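PDB 1VPB: putative modulator of DNA gyrase from Bacteroides thetaiotaomicron, which probably acts as a metallopeptidase, as a member of the peptidase U62 (PmbA/TldD) family. Local coordinates for the interface of chains A and B. Residues are numbered along the deposited sequence; one frame, centred on the assembly and turned at random. Chains: chain A/B, putative modulator of DNA gyrase.

The interface of chains A and B. Residues chain A 78-79, 97, 100-101, 104; chain B 49, 59, 61.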
loop_
_atom_site.group_PDB
_atom_site.type_symbol
_atom_site.label_atom_id
_atom_site.label_comp_id
_atom_site.label_asym_id
_atom_site.label_seq_id
_atom_site.Cartn_x
_atom_site.Cartn_y
_atom_site.Cartn_z
ATOM N N GLY A 78 -13.215 14.565 14.846
ATOM C CA GLY A 78 -12.901 14.631 13.411
ATOM C C GLY A 78 -11.425 14.848 13.199
ATOM O O GLY A 78 -10.765 15.475 13.977
ATOM N N SER A 79 -10.943 14.390 12.042
ATOM C CA SER A 79 -9.549 14.553 11.652
ATOM C C SER A 79 -9.380 15.234 10.318
ATOM O O SER A 79 -10.061 14.870 9.326
ATOM C CB SER A 79 -8.908 13.140 11.579
ATOM O OG SER A 79 -9.080 12.442 12.802
ATOM N N GLY A 97 -13.813 21.890 8.591
ATOM C CA GLY A 97 -13.586 20.679 9.339
ATOM C C GLY A 97 -14.389 20.599 10.638
ATOM O O GLY A 97 -14.994 19.565 10.951
ATOM N N SER A 100 -18.139 20.224 9.741
ATOM C CA SER A 100 -18.357 18.882 9.243
ATOM C C SER A 100 -18.327 17.836 10.368
ATOM O O SER A 100 -19.153 16.913 10.396
ATOM C CB SER A 100 -17.289 18.566 8.221
ATOM O OG SER A 100 -17.484 19.364 7.083
ATOM N N THR A 101 -17.415 18.007 11.280
ATOM C CA THR A 101 -17.241 17.095 12.420
ATOM C C THR A 101 -18.496 17.091 13.258
ATOM O O THR A 101 -18.943 16.054 13.733
ATOM C CB THR A 101 -16.043 17.508 13.276
ATOM O OG1 THR A 101 -14.811 17.304 12.562
ATOM C CG2 THR A 101 -15.908 16.783 14.595
ATOM N N LEU A 104 -21.291 14.485 12.700
ATOM C CA LEU A 104 -21.088 13.096 13.154
ATOM C C LEU A 104 -21.971 12.802 14.372
ATOM O O LEU A 104 -22.444 13.726 15.047
ATOM C CB LEU A 104 -19.643 12.878 13.552
ATOM C CG LEU A 104 -18.608 13.019 12.459
ATOM C CD1 LEU A 104 -17.222 12.897 13.006
ATOM C CD2 LEU A 104 -18.832 12.112 11.298
ATOM N N PHE B 49 -16.382 10.036 4.938
ATOM C CA PHE B 49 -17.146 9.632 6.106
ATOM C C PHE B 49 -17.220 8.102 6.112
ATOM O O PHE B 49 -17.636 7.502 5.121
ATOM C CB PHE B 49 -18.607 10.130 6.126
ATOM C CG PHE B 49 -18.762 11.621 6.331
ATOM C CD1 PHE B 49 -18.716 12.167 7.622
ATOM C CD2 PHE B 49 -19.022 12.480 5.253
ATOM C CE1 PHE B 49 -18.872 13.583 7.815
ATOM C CE2 PHE B 49 -19.142 13.861 5.432
ATOM C CZ PHE B 49 -19.061 14.414 6.720
ATOM N N LEU B 59 -14.729 10.881 10.352
ATOM C CA LEU B 59 -14.547 11.886 9.326
ATOM C C LEU B 59 -13.058 12.134 9.124
ATOM O O LEU B 59 -12.330 12.407 10.102
ATOM C CB LEU B 59 -15.093 13.218 9.792
ATOM C CG LEU B 59 -14.855 14.375 8.846
ATOM C CD1 LEU B 59 -15.523 14.198 7.452
ATOM C CD2 LEU B 59 -15.355 15.573 9.490
ATOM N N GLN B 61 -10.821 14.708 6.436
ATOM C CA GLN B 61 -10.774 15.657 5.326
ATOM C C GLN B 61 -9.318 16.040 5.057
ATOM O O GLN B 61 -8.533 16.154 5.983
ATOM C CB GLN B 61 -11.571 16.930 5.599
ATOM C CG GLN B 61 -13.060 16.655 5.649
ATOM C CD GLN B 61 -13.888 17.896 5.918
ATOM O OE1 GLN B 61 -13.486 18.762 6.703
ATOM N NE2 GLN B 61 -15.107 17.935 5.345
#
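Two copies of the protein meet here edge to edge: A:Ser79, in strand 76-82, pairs through its backbone with B:Leu59 and B:Gln61 of strand 58-73, so that a beta-sheet runs on across the two-fold interface of the deposited dimer. A:Ser79 N donates to B:Leu59 O at 3.1 Å, and B:Gln61 N returns a bond to A:Ser79 O at 3.0 Å, the pattern of parallel strands. Such pairing demands little of the side chain, though small A:Gly78 and A:Ser79 probably ease the close approach. From the paired strand, B:Leu59 turns its side chain toward helix 87-101 of chain A. With CG anti to the backbone N (chi1 175°), its CD2 lies 3.8 Å from A:Ser100 CB. A:Thr101 also borders this methyl; its OG1 hydrogen-bonds to A:Gly97 O at 2.8 Å, from above the carbonyl plane, turning the hydroxyl's hydrogen back into its own helix. A:Leu104 adds CD2 at the ring edge of B:Phe49, 3.7 Å from CD1, while B:Leu59 CD1, of the same chain, sits over the rim of one ring face. B:Gln61 stretches its amide along the helix: OE1 lies 3.3 Å from A:Gly97 CA, an approach the missing side chain permits, and NE2 makes a weak hydrogen bond to A:Ser100 OG. Cut back to an alanine here, B:Gln61 would probably lose both contacts, leaving A:Ser100 OG without this donor. Strand pairing and the apolar contact of B:Leu59 join sheet and helix across the subunits, probably stabilising the dimer.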